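Local coordinates for protein cellulase (Xanthomonas axonopodis pv. citri, PDB 5HOS) that probably hydrolyses internal beta-1,4-glucosidic bonds of cellulose and related glucans, acting as an endoglucanase of glycosyl hydrolase family 5, at residues T70-I75 with L269-T274; P191-T196 with Q208-A213; G197-Y202 with A234-T239; Q230-D235 with G241-A246; S302-G307 with G312-N317. All blocks are in the same frame, centred on the assembly; numbering follows the deposited sequence.

Contact 1. Residues T70-I75 with L269-T274; sequences TVRLPI and LAEFGT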
# COMPACT_ATOMS: atom_id res chain seq x y z
N THR A 70 -2.30 9.28 -7.22
CA THR A 70 -1.89 8.70 -5.93
C THR A 70 -0.47 8.14 -5.99
O THR A 70 -0.09 7.51 -6.97
CB THR A 70 -2.88 7.60 -5.50
OG1 THR A 70 -4.20 8.16 -5.43
CG2 THR A 70 -2.52 7.01 -4.14
N VAL A 71 0.30 8.41 -4.94
CA VAL A 71 1.58 7.78 -4.69
C VAL A 71 1.45 7.00 -3.40
O VAL A 71 1.02 7.55 -2.38
CB VAL A 71 2.71 8.83 -4.57
CG1 VAL A 71 3.96 8.26 -3.91
CG2 VAL A 71 3.03 9.40 -5.95
N ARG A 72 1.81 5.72 -3.43
CA ARG A 72 2.00 4.97 -2.20
C ARG A 72 3.47 5.08 -1.88
O ARG A 72 4.33 4.76 -2.73
CB ARG A 72 1.54 3.52 -2.31
CG ARG A 72 1.68 2.70 -1.03
CD ARG A 72 0.81 1.45 -1.12
NE ARG A 72 0.87 0.53 0.01
CZ ARG A 72 1.68 -0.53 0.13
NH1 ARG A 72 2.60 -0.81 -0.80
NH2 ARG A 72 1.56 -1.32 1.19
N LEU A 73 3.76 5.55 -0.67
CA LEU A 73 5.12 5.82 -0.24
C LEU A 73 5.53 4.90 0.91
O LEU A 73 5.20 5.17 2.07
CB LEU A 73 5.24 7.28 0.17
CG LEU A 73 6.63 7.79 0.54
CD1 LEU A 73 7.47 7.95 -0.71
CD2 LEU A 73 6.53 9.09 1.32
N PRO A 74 6.25 3.80 0.59
CA PRO A 74 6.79 2.96 1.63
C PRO A 74 7.85 3.68 2.46
O PRO A 74 8.76 4.30 1.88
CB PRO A 74 7.44 1.81 0.85
CG PRO A 74 6.72 1.76 -0.43
CD PRO A 74 6.47 3.21 -0.74
N ILE A 75 7.71 3.61 3.78
CA ILE A 75 8.70 4.11 4.73
C ILE A 75 8.96 3.02 5.75
O ILE A 75 8.13 2.13 5.94
CB ILE A 75 8.26 5.42 5.41
CG1 ILE A 75 7.02 5.25 6.30
CG2 ILE A 75 8.00 6.48 4.36
CD1 ILE A 75 7.29 4.94 7.75
N LEU A 269 -6.53 -1.90 -3.81
CA LEU A 269 -5.51 -2.83 -4.28
C LEU A 269 -4.16 -2.09 -4.26
O LEU A 269 -3.73 -1.53 -5.27
CB LEU A 269 -5.87 -3.38 -5.66
CG LEU A 269 -5.08 -4.62 -6.12
CD1 LEU A 269 -5.42 -5.83 -5.27
CD2 LEU A 269 -5.37 -4.91 -7.59
N ALA A 270 -3.53 -2.06 -3.09
CA ALA A 270 -2.38 -1.19 -2.85
C ALA A 270 -1.07 -1.68 -3.49
O ALA A 270 -0.12 -0.91 -3.61
CB ALA A 270 -2.17 -0.96 -1.37
N GLU A 271 -1.02 -2.97 -3.84
CA GLU A 271 0.08 -3.50 -4.64
C GLU A 271 -0.48 -4.47 -5.65
O GLU A 271 -1.27 -5.35 -5.29
CB GLU A 271 1.12 -4.24 -3.80
CG GLU A 271 1.92 -3.38 -2.84
CD GLU A 271 3.12 -4.09 -2.24
OE1 GLU A 271 3.50 -5.17 -2.76
OE2 GLU A 271 3.69 -3.56 -1.25
N PHE A 272 -0.04 -4.30 -6.89
CA PHE A 272 -0.22 -5.29 -7.96
C PHE A 272 0.78 -4.93 -9.05
O PHE A 272 1.21 -3.78 -9.15
CB PHE A 272 -1.64 -5.27 -8.52
CG PHE A 272 -2.00 -4.00 -9.24
CD1 PHE A 272 -2.22 -2.82 -8.53
CD2 PHE A 272 -2.11 -3.98 -10.63
CE1 PHE A 272 -2.53 -1.64 -9.19
CE2 PHE A 272 -2.44 -2.81 -11.29
CZ PHE A 272 -2.65 -1.64 -10.57
N GLY A 273 1.15 -5.93 -9.84
CA GLY A 273 2.10 -5.72 -10.92
C GLY A 273 2.07 -6.87 -11.89
O GLY A 273 1.63 -7.97 -11.55
N THR A 274 2.55 -6.61 -13.09
CA THR A 274 2.57 -7.59 -14.20
C THR A 274 3.76 -7.25 -15.09
O THR A 274 4.12 -6.08 -15.24
CB THR A 274 1.28 -7.57 -15.06
OG1 THR A 274 1.06 -6.26 -15.61
CG2 THR A 274 0.06 -8.01 -14.27
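R72 reaches from strand 70-75 through the barrel interior to strand 267-273, where its NH1 meets OE2 of E271 at 3.0 Å in a hydrogen-bonded salt bridge. The bond is bent (148° at the hydrogen), and OE2, which receives it on its anti lone pair, is tilted from the guanidinium plane. With the carboxylate turned 67° against that plane, the two groups join through one N-H and one oxygen. CG of R72 is anti to the backbone N (chi1 -178°) and the chain stays extended to NE, which carries the guanidinium this far. The methyl of A270 lies over one guanidinium face, its CB 3.7 Å from R72 NE. Each polar end has further partners: R72 NH1 also bonds N33 OD1, NH2 forms a salt bridge with E227 and a hydrogen bond to N158, and E271 OE1 is bonded to Y231 OH. The carbonyl O of A270 is satisfied by S302 OG and N33 ND2. A buried arginine from the second strand, held beside a glutamate on the seventh, is characteristic of the active-site end of family 5 (beta/alpha)8 barrels; E271 is where these enzymes carry the nucleophile, and probably has that role.

Contact 2. Residues P191-T196 with Q208-A213; sequences PGALWT and QSNAVA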
# COMPACT_ATOMS: atom_id res chain seq x y z
N PRO A 191 -4.99 -3.53 6.24
CA PRO A 191 -4.70 -4.81 5.62
C PRO A 191 -5.18 -5.98 6.49
O PRO A 191 -5.40 -5.80 7.68
CB PRO A 191 -3.19 -4.82 5.57
CG PRO A 191 -2.81 -4.11 6.84
CD PRO A 191 -3.90 -3.11 7.13
N GLY A 192 -5.33 -7.15 5.89
CA GLY A 192 -5.42 -8.40 6.64
C GLY A 192 -4.02 -8.92 6.90
O GLY A 192 -3.04 -8.23 6.61
N ALA A 193 -3.92 -10.12 7.48
CA ALA A 193 -2.62 -10.80 7.60
C ALA A 193 -2.38 -11.76 6.41
O ALA A 193 -2.98 -11.57 5.35
CB ALA A 193 -2.52 -11.49 8.95
N LEU A 194 -1.48 -12.73 6.55
CA LEU A 194 -1.11 -13.62 5.43
C LEU A 194 -0.79 -12.83 4.16
O LEU A 194 -1.31 -13.13 3.08
CB LEU A 194 -2.20 -14.68 5.16
CG LEU A 194 -2.18 -15.95 6.00
CD1 LEU A 194 -3.33 -16.86 5.54
CD2 LEU A 194 -0.85 -16.69 5.91
N TRP A 195 0.05 -11.80 4.32
CA TRP A 195 0.50 -10.91 3.23
C TRP A 195 -0.64 -10.20 2.51
O TRP A 195 -0.47 -9.71 1.40
CB TRP A 195 1.39 -11.64 2.22
CG TRP A 195 2.63 -12.26 2.79
CD1 TRP A 195 3.84 -11.66 2.97
CD2 TRP A 195 2.79 -13.62 3.21
NE1 TRP A 195 4.75 -12.56 3.50
CE2 TRP A 195 4.13 -13.77 3.64
CE3 TRP A 195 1.94 -14.73 3.26
CZ2 TRP A 195 4.62 -14.98 4.14
CZ3 TRP A 195 2.43 -15.93 3.75
CH2 TRP A 195 3.77 -16.04 4.17
N THR A 196 -1.78 -10.11 3.19
CA THR A 196 -3.00 -9.46 2.72
C THR A 196 -3.33 -9.71 1.22
O THR A 196 -3.80 -8.82 0.52
CB THR A 196 -3.02 -7.97 3.18
OG1 THR A 196 -4.38 -7.49 3.21
CG2 THR A 196 -2.13 -7.03 2.35
N GLN A 208 -7.89 -19.72 11.47
CA GLN A 208 -8.22 -18.29 11.43
C GLN A 208 -7.91 -17.68 10.07
O GLN A 208 -6.86 -17.97 9.48
CB GLN A 208 -7.44 -17.54 12.52
CG GLN A 208 -7.55 -18.17 13.90
CD GLN A 208 -8.98 -18.45 14.32
OE1 GLN A 208 -9.80 -17.54 14.36
NE2 GLN A 208 -9.28 -19.70 14.63
N SER A 209 -8.81 -16.84 9.58
CA SER A 209 -8.69 -16.25 8.25
C SER A 209 -8.98 -14.76 8.28
O SER A 209 -9.67 -14.27 9.19
CB SER A 209 -9.67 -16.90 7.28
OG SER A 209 -11.02 -16.62 7.65
N ASN A 210 -8.50 -14.06 7.25
CA ASN A 210 -8.90 -12.67 7.06
C ASN A 210 -10.40 -12.52 6.86
O ASN A 210 -10.98 -11.57 7.38
CB ASN A 210 -8.13 -12.03 5.90
CG ASN A 210 -6.67 -11.84 6.23
OD1 ASN A 210 -6.30 -11.65 7.38
ND2 ASN A 210 -5.82 -11.90 5.21
N ALA A 211 -11.02 -13.47 6.16
CA ALA A 211 -12.47 -13.43 5.93
C ALA A 211 -13.29 -13.33 7.21
O ALA A 211 -14.34 -12.66 7.24
CB ALA A 211 -12.91 -14.63 5.10
N VAL A 212 -12.83 -13.99 8.27
CA VAL A 212 -13.49 -13.93 9.57
C VAL A 212 -12.98 -12.72 10.35
O VAL A 212 -13.76 -11.86 10.80
CB VAL A 212 -13.28 -15.24 10.38
CG1 VAL A 212 -13.86 -15.13 11.78
CG2 VAL A 212 -13.90 -16.41 9.64
N ALA A 213 -11.67 -12.65 10.51
CA ALA A 213 -11.05 -11.65 11.39
C ALA A 213 -11.35 -10.21 10.98
O ALA A 213 -11.64 -9.36 11.84
CB ALA A 213 -9.54 -11.88 11.46
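N210 and A193 are joined by two hydrogen bonds, the amide side chain of the first meeting both the N-H and the C=O of the second. CG of N210 is anti to its carbonyl carbon (chi1 -69°), which directs the amide at the loop. OD1 of N210 accepts from A193 N at 2.8 Å, with the donor tilted 26° from the amide carbonyl plane. ND2 of N210 donates to A193 O at 2.9 Å, nearly straight at the hydrogen (170°) and with this oxygen practically in the amide plane, but it comes from above the plane of the A193 carbonyl. Gripped at both ends, the amide cannot easily rotate. A193 O has a second donor, T196 N at 2.9 Å, on the opposite face of the carbonyl.

The loop concerned follows the fifth strand of the (beta/alpha)8 barrel, and the asparagine stands in the first turn of the short helix 210-213, so the pair of bonds ties the start of the loop to a helix further along it. Bonds within each segment shape the two partners. G192 N donates to T196 OG1, which is also hydrogen-bonded to E227 O on the next strand. S209 is the N-cap of the helix, its OG accepting from V212 N at 3.3 Å.

Van der Waals contacts are few. G192, lacking a side chain, lets the amide come close: its CA is 3.4 Å from OD1 of N210. Around the pair, W168 of helix 165-181 touches A193, and P165 and W201 pack on N210.

Contact 3. Residues G197-Y202 with A234-T239; sequences GAHSWY and ADSSGT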
# COMPACT_ATOMS: atom_id res chain seq x y z
N GLY A 197 -3.13 -10.95 0.78
CA GLY A 197 -3.43 -11.34 -0.60
C GLY A 197 -4.93 -11.38 -0.83
O GLY A 197 -5.65 -11.97 -0.03
N ALA A 198 -5.41 -10.77 -1.92
CA ALA A 198 -6.84 -10.85 -2.25
C ALA A 198 -7.25 -12.30 -2.47
O ALA A 198 -8.24 -12.76 -1.91
CB ALA A 198 -7.18 -10.01 -3.47
N HIS A 199 -6.44 -13.03 -3.23
CA HIS A 199 -6.63 -14.46 -3.52
C HIS A 199 -6.70 -15.41 -2.31
O HIS A 199 -7.31 -16.48 -2.40
CB HIS A 199 -5.52 -14.96 -4.44
CG HIS A 199 -4.19 -15.04 -3.77
ND1 HIS A 199 -3.61 -16.25 -3.43
CD2 HIS A 199 -3.34 -14.08 -3.33
CE1 HIS A 199 -2.45 -16.02 -2.83
NE2 HIS A 199 -2.27 -14.72 -2.76
N SER A 200 -6.05 -15.04 -1.20
CA SER A 200 -5.94 -15.88 -0.00
C SER A 200 -6.78 -15.38 1.17
O SER A 200 -6.52 -15.75 2.32
CB SER A 200 -4.46 -15.98 0.41
OG SER A 200 -3.87 -14.69 0.57
N TRP A 201 -7.81 -14.58 0.88
CA TRP A 201 -8.64 -13.99 1.94
C TRP A 201 -9.30 -15.02 2.87
O TRP A 201 -9.51 -14.74 4.06
CB TRP A 201 -9.72 -13.08 1.34
CG TRP A 201 -10.13 -12.00 2.28
CD1 TRP A 201 -11.35 -11.84 2.87
CD2 TRP A 201 -9.32 -10.91 2.74
NE1 TRP A 201 -11.34 -10.73 3.68
CE2 TRP A 201 -10.11 -10.14 3.62
CE3 TRP A 201 -7.99 -10.53 2.50
CZ2 TRP A 201 -9.61 -8.99 4.26
CZ3 TRP A 201 -7.50 -9.39 3.13
CH2 TRP A 201 -8.31 -8.63 4.01
N TYR A 202 -9.62 -16.20 2.32
CA TYR A 202 -10.22 -17.30 3.08
C TYR A 202 -9.21 -18.35 3.53
O TYR A 202 -9.60 -19.32 4.19
CB TYR A 202 -11.31 -17.97 2.25
CG TYR A 202 -12.49 -17.10 1.94
CD1 TYR A 202 -12.50 -16.28 0.81
CD2 TYR A 202 -13.61 -17.09 2.76
CE1 TYR A 202 -13.60 -15.48 0.51
CE2 TYR A 202 -14.70 -16.29 2.47
CZ TYR A 202 -14.69 -15.49 1.34
OH TYR A 202 -15.78 -14.71 1.04
N ALA A 234 2.68 -17.48 -10.78
CA ALA A 234 2.22 -18.83 -10.40
C ALA A 234 1.64 -18.92 -8.98
O ALA A 234 0.55 -19.47 -8.79
CB ALA A 234 3.35 -19.83 -10.58
N ASP A 235 2.36 -18.36 -8.00
CA ASP A 235 1.93 -18.41 -6.58
C ASP A 235 1.46 -17.07 -5.99
O ASP A 235 1.42 -16.93 -4.76
CB ASP A 235 3.06 -18.98 -5.71
CG ASP A 235 4.27 -18.06 -5.62
OD1 ASP A 235 4.40 -17.13 -6.45
OD2 ASP A 235 5.10 -18.27 -4.73
N SER A 236 1.15 -16.09 -6.85
CA SER A 236 0.75 -14.73 -6.42
C SER A 236 1.81 -13.97 -5.59
O SER A 236 1.47 -12.97 -4.95
CB SER A 236 -0.60 -14.75 -5.67
OG SER A 236 -1.65 -15.29 -6.47
N SER A 237 3.07 -14.40 -5.62
CA SER A 237 4.14 -13.74 -4.84
C SER A 237 4.78 -12.56 -5.57
O SER A 237 5.49 -11.78 -4.95
CB SER A 237 5.23 -14.74 -4.44
OG SER A 237 5.95 -15.20 -5.57
N GLY A 238 4.53 -12.43 -6.88
CA GLY A 238 5.19 -11.41 -7.71
C GLY A 238 6.69 -11.61 -7.83
O GLY A 238 7.44 -10.64 -8.00
N THR A 239 7.12 -12.87 -7.75
CA THR A 239 8.51 -13.29 -7.94
C THR A 239 8.89 -13.27 -9.42
O THR A 239 10.04 -12.96 -9.76
CB THR A 239 8.71 -14.73 -7.44
OG1 THR A 239 8.47 -14.79 -6.04
CG2 THR A 239 10.13 -15.26 -7.74
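H199 presents one face of its imidazole to S236, whose CB sits over the ring in a CH-pi contact, 3.6 Å from the centroid and 20° off the ring normal. The carbon is displaced toward the rim, so its shortest approach is to H199 NE2, at 3.4 Å. OG of S236 lies over the same face, almost above the ring centre (3.7-3.8 Å from every ring atom of H199), and also has weak hydrogen bonds to Q230 NE2 and Y231 O. CG of H199 stands between the backbone N and the carbonyl carbon (chi1 71°), which sets the ring between S236 and S200; a serine thus lies on each face, S200 OG off toward the rim.

Beyond this spot the contact thins out. D235 only brings its carbonyl O to 4.4 Å from H199 CE1; its CB points away from H199, and its carboxylate organises its own loop: D235 OD1 accepts from S237 N at 3.1 Å, an Asx turn, and from S237 OG at 2.6 Å. H199 and D235 are both on the solvent side.

The two segments are the loops after barrel strands 188-191 and 224-231. H199, in the type I turn A198-W201, is fixed by its backbone N bonding Q230 OE1. The serine-imidazole contact bridges these two successive loops, with R252 of helix 248-262 packed against both H199 and S236.

Contact 4. Residues Q230-D235 with G241-A246; sequences QYLDAD and GGCVSA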
# COMPACT_ATOMS: atom_id res chain seq x y z
N GLN A 230 -2.20 -8.14 -4.83
CA GLN A 230 -2.43 -9.23 -5.78
C GLN A 230 -1.43 -9.24 -6.90
O GLN A 230 -1.32 -8.27 -7.64
CB GLN A 230 -3.85 -9.19 -6.37
CG GLN A 230 -4.25 -10.47 -7.09
CD GLN A 230 -4.17 -11.68 -6.18
OE1 GLN A 230 -4.89 -11.76 -5.20
NE2 GLN A 230 -3.27 -12.62 -6.49
N TYR A 231 -0.70 -10.35 -7.01
CA TYR A 231 0.19 -10.61 -8.13
C TYR A 231 -0.35 -11.76 -8.98
O TYR A 231 -1.19 -12.56 -8.53
CB TYR A 231 1.60 -10.84 -7.62
CG TYR A 231 2.18 -9.56 -7.02
CD1 TYR A 231 2.81 -8.60 -7.82
CD2 TYR A 231 2.05 -9.29 -5.65
CE1 TYR A 231 3.31 -7.43 -7.27
CE2 TYR A 231 2.56 -8.11 -5.10
CZ TYR A 231 3.19 -7.19 -5.92
OH TYR A 231 3.69 -6.01 -5.38
N LEU A 232 0.10 -11.81 -10.23
CA LEU A 232 -0.52 -12.65 -11.26
C LEU A 232 0.36 -13.80 -11.72
O LEU A 232 0.01 -14.51 -12.67
CB LEU A 232 -0.95 -11.79 -12.45
CG LEU A 232 -1.93 -10.64 -12.18
CD1 LEU A 232 -2.61 -10.23 -13.48
CD2 LEU A 232 -2.99 -10.98 -11.15
N ASP A 233 1.49 -14.01 -11.05
CA ASP A 233 2.39 -15.12 -11.37
C ASP A 233 1.92 -16.39 -10.64
O ASP A 233 0.88 -16.39 -9.97
CB ASP A 233 3.85 -14.73 -11.09
CG ASP A 233 4.12 -14.45 -9.62
OD1 ASP A 233 3.18 -14.07 -8.88
OD2 ASP A 233 5.30 -14.59 -9.21
N ALA A 234 2.68 -17.48 -10.78
CA ALA A 234 2.22 -18.83 -10.40
C ALA A 234 1.64 -18.92 -8.98
O ALA A 234 0.55 -19.47 -8.79
CB ALA A 234 3.35 -19.83 -10.58
N ASP A 235 2.36 -18.36 -8.00
CA ASP A 235 1.93 -18.41 -6.58
C ASP A 235 1.46 -17.07 -5.99
O ASP A 235 1.42 -16.93 -4.76
CB ASP A 235 3.06 -18.98 -5.71
CG ASP A 235 4.27 -18.06 -5.62
OD1 ASP A 235 4.40 -17.13 -6.45
OD2 ASP A 235 5.10 -18.27 -4.73
N GLY A 241 7.88 -12.28 -13.64
CA GLY A 241 7.21 -11.32 -14.52
C GLY A 241 6.12 -11.89 -15.43
O GLY A 241 5.38 -11.13 -16.06
N GLY A 242 6.00 -13.21 -15.50
CA GLY A 242 4.95 -13.85 -16.29
C GLY A 242 3.61 -13.91 -15.57
O GLY A 242 3.56 -13.89 -14.34
N CYS A 243 2.53 -14.00 -16.34
CA CYS A 243 1.17 -14.14 -15.78
C CYS A 243 0.57 -15.47 -16.19
O CYS A 243 0.79 -15.95 -17.30
CB CYS A 243 0.28 -12.99 -16.24
SG CYS A 243 0.93 -11.38 -15.77
N VAL A 244 -0.20 -16.06 -15.28
CA VAL A 244 -0.74 -17.42 -15.46
C VAL A 244 -1.71 -17.49 -16.66
O VAL A 244 -1.67 -18.45 -17.42
CB VAL A 244 -1.43 -17.92 -14.17
CG1 VAL A 244 -2.16 -19.25 -14.39
CG2 VAL A 244 -0.42 -18.05 -13.03
N SER A 245 -2.56 -16.47 -16.79
CA SER A 245 -3.58 -16.43 -17.84
C SER A 245 -4.04 -15.01 -18.10
O SER A 245 -3.75 -14.09 -17.32
CB SER A 245 -4.80 -17.28 -17.46
OG SER A 245 -5.77 -16.54 -16.73
N ALA A 246 -4.81 -14.85 -19.18
CA ALA A 246 -5.38 -13.57 -19.57
C ALA A 246 -6.50 -13.09 -18.64
O ALA A 246 -6.92 -11.94 -18.74
CB ALA A 246 -5.91 -13.65 -21.00
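L232 and V244 have the largest shares of this contact, with C243 and D233 next, and together they close the base of the loop that follows the sixth strand of the (beta/alpha)8 barrel. The single hydrogen bond across it runs from V244 N to L232 O, 3.0 Å long and 155° at the hydrogen; the donor sits nearly in line with the carbonyl. The same oxygen receives a CA-H...O contact from C243 CA at 3.3 Å, so one carbonyl meets two consecutive residues of the opposing chain.

The side chain of L232 starts beside the cysteine, its CB 3.8 Å from C243 SG, and goes on to pack against V248, A283 and M287 from helices 248-262 and 278-293. C243 forms the disulfide with C280 of helix 278-293, so the loop base is bound covalently to the helix after the next strand.

V244, at the solvent side, uses one branch. Its CG2, anti to the carbonyl carbon (chi1 172° for CG1), lies 3.6 Å from L232 O, 3.7 Å from D233 O and 3.8 Å from A234 CA, covering the chain at and just past L232.

D233 has its carboxylate bonded within its own loop, OD1 to G238 N and OD2 to S240 N, which ties it to the far side of that loop. Its backbone carbonyl is taken by R252. Toward G242 it is CA and CB of D233 that face the carbonyl: CA makes a CA-H...O contact with G242 O, and CB lies 3.4 Å from the same oxygen.

Contact 5. Residues S302-G307 with G312-N317; sequences SWWAAG and GAYPFN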
# COMPACT_ATOMS: atom_id res chain seq x y z
N SER A 302 -2.96 0.93 -6.62
CA SER A 302 -1.63 1.49 -6.80
C SER A 302 -0.66 0.39 -7.22
O SER A 302 -0.49 -0.62 -6.53
CB SER A 302 -1.13 2.26 -5.55
OG SER A 302 -1.26 1.52 -4.34
N TRP A 303 -0.08 0.60 -8.40
CA TRP A 303 0.86 -0.32 -9.04
C TRP A 303 2.16 -0.44 -8.26
O TRP A 303 2.67 0.56 -7.75
CB TRP A 303 1.15 0.21 -10.45
CG TRP A 303 2.21 -0.49 -11.22
CD1 TRP A 303 3.56 -0.24 -11.18
CD2 TRP A 303 2.02 -1.53 -12.17
NE1 TRP A 303 4.22 -1.08 -12.05
CE2 TRP A 303 3.29 -1.87 -12.68
CE3 TRP A 303 0.89 -2.20 -12.65
CZ2 TRP A 303 3.46 -2.86 -13.65
CZ3 TRP A 303 1.05 -3.19 -13.61
CH2 TRP A 303 2.33 -3.51 -14.10
N TRP A 304 2.70 -1.66 -8.20
CA TRP A 304 4.04 -1.90 -7.67
C TRP A 304 4.93 -2.24 -8.87
O TRP A 304 4.71 -3.28 -9.49
CB TRP A 304 4.05 -3.06 -6.66
CG TRP A 304 5.42 -3.24 -6.07
CD1 TRP A 304 6.45 -3.95 -6.61
CD2 TRP A 304 5.92 -2.65 -4.87
NE1 TRP A 304 7.56 -3.85 -5.80
CE2 TRP A 304 7.27 -3.06 -4.73
CE3 TRP A 304 5.37 -1.82 -3.89
CZ2 TRP A 304 8.06 -2.67 -3.65
CZ3 TRP A 304 6.16 -1.43 -2.82
CH2 TRP A 304 7.49 -1.85 -2.71
N ALA A 305 5.93 -1.43 -9.22
CA ALA A 305 6.30 -0.16 -8.55
C ALA A 305 7.09 0.71 -9.51
O ALA A 305 7.38 0.30 -10.63
CB ALA A 305 7.14 -0.43 -7.32
N ALA A 306 7.40 1.92 -9.07
CA ALA A 306 8.39 2.77 -9.70
C ALA A 306 9.35 3.26 -8.60
O ALA A 306 9.31 2.79 -7.47
CB ALA A 306 7.72 3.92 -10.43
N GLY A 307 10.21 4.21 -8.95
CA GLY A 307 11.27 4.66 -8.06
C GLY A 307 12.58 4.61 -8.82
O GLY A 307 12.76 3.76 -9.70
N GLY A 312 17.49 -2.64 -13.93
CA GLY A 312 16.97 -2.75 -15.30
C GLY A 312 16.18 -4.03 -15.57
O GLY A 312 15.30 -4.03 -16.43
N ALA A 313 16.51 -5.10 -14.85
CA ALA A 313 15.82 -6.38 -14.99
C ALA A 313 14.50 -6.45 -14.23
O ALA A 313 13.74 -7.40 -14.43
CB ALA A 313 16.73 -7.52 -14.55
N TYR A 314 14.20 -5.48 -13.36
CA TYR A 314 12.98 -5.58 -12.55
C TYR A 314 11.72 -5.51 -13.44
O TYR A 314 11.45 -4.47 -14.04
CB TYR A 314 12.92 -4.51 -11.46
CG TYR A 314 11.85 -4.82 -10.45
CD1 TYR A 314 11.91 -5.99 -9.69
CD2 TYR A 314 10.76 -3.96 -10.26
CE1 TYR A 314 10.91 -6.30 -8.77
CE2 TYR A 314 9.77 -4.25 -9.34
CZ TYR A 314 9.84 -5.42 -8.60
OH TYR A 314 8.85 -5.71 -7.70
N PRO A 315 10.95 -6.62 -13.50
CA PRO A 315 9.88 -6.71 -14.50
C PRO A 315 8.70 -5.76 -14.32
O PRO A 315 7.99 -5.48 -15.30
CB PRO A 315 9.41 -8.17 -14.40
CG PRO A 315 9.74 -8.58 -13.01
CD PRO A 315 10.99 -7.83 -12.64
N PHE A 316 8.48 -5.27 -13.10
CA PHE A 316 7.33 -4.40 -12.82
C PHE A 316 7.67 -2.91 -12.80
O PHE A 316 6.80 -2.09 -12.52
CB PHE A 316 6.68 -4.77 -11.48
CG PHE A 316 6.36 -6.23 -11.32
CD1 PHE A 316 5.83 -6.97 -12.37
CD2 PHE A 316 6.54 -6.85 -10.09
CE1 PHE A 316 5.52 -8.31 -12.21
CE2 PHE A 316 6.22 -8.19 -9.92
CZ PHE A 316 5.71 -8.93 -10.98
N ASN A 317 8.92 -2.56 -13.11
CA ASN A 317 9.37 -1.18 -12.99
C ASN A 317 8.74 -0.27 -14.04
O ASN A 317 8.93 -0.48 -15.23
CB ASN A 317 10.90 -1.09 -13.09
CG ASN A 317 11.43 0.31 -12.81
OD1 ASN A 317 10.74 1.15 -12.21
ND2 ASN A 317 12.64 0.57 -13.26
O HOH W 1 14.24 2.65 -11.83
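W303 and W304, at the end of the eighth strand of the (beta/alpha)8 barrel, point their indole edges at Y314 and F316 of the loop that follows it, while A305 CB covers one face of W304, 3.4 Å above the plane near the rim. Both indoles have CG anti to the backbone N (W303 chi1 173°), which sends the NE1 edges toward 312-317. At the edge of W303 lies F316 O, to which NE1 donates at 2.8 Å and 150°, in the carbonyl plane and close to the ring plane. At the edge of W304 lies Y314 OH, 3.0 Å from NE1 in a weak, strongly bent bond; the two side chains cross at about a right angle. The ring of F316 has P315 CG over the centre of one face.

The W304-A305 peptide is cis, as is common after the tryptophan in this position of family 5 enzymes. The chain turns a corner there, and the loop packs against it: F316 CB comes to 3.2 Å from W304 O, and a weak bond from A305 N joins W303 NE1 in reaching F316 O. The type I turn Y314-N317 places that carbonyl. A305 O, close to F316 O without a hydrogen bond, takes a CA-H...O contact from N317 CA at 3.4 Å.

W310 stacks on Y314 and meets W304 steeply, and F272 packs edge-to-face with W303, extending the aromatic cluster. N317 has OD1 bonded to Q319 N; its ND2 donates to a water at 3.0 Å, and that water in turn donates to G307 O at 2.8 Å.

Overall arrangement
All five contacts belong to one (beta/alpha)8 barrel. Contact 1 lies deepest, its centre about 5 Å from the centre of the chain, and joins strands 70-75 and 267-273; its long chain span includes contacts 2, 3 and 4, while contact 5 follows it. Strand 267-273 lies between strands 224-231 and 298-306, and through them contact 1 touches contacts 4 and 5, the latter centred about 10 Å away. Contacts 3 and 4 share A234 and D235, with centres about 9 Å apart. The loops at the C-terminal ends of the strands thus meet in succession around the probable active site: contact 2 touches 3, 3 touches 4, and 4 touches 5, with contacts 2 and 5 farthest apart (centres about 26 Å).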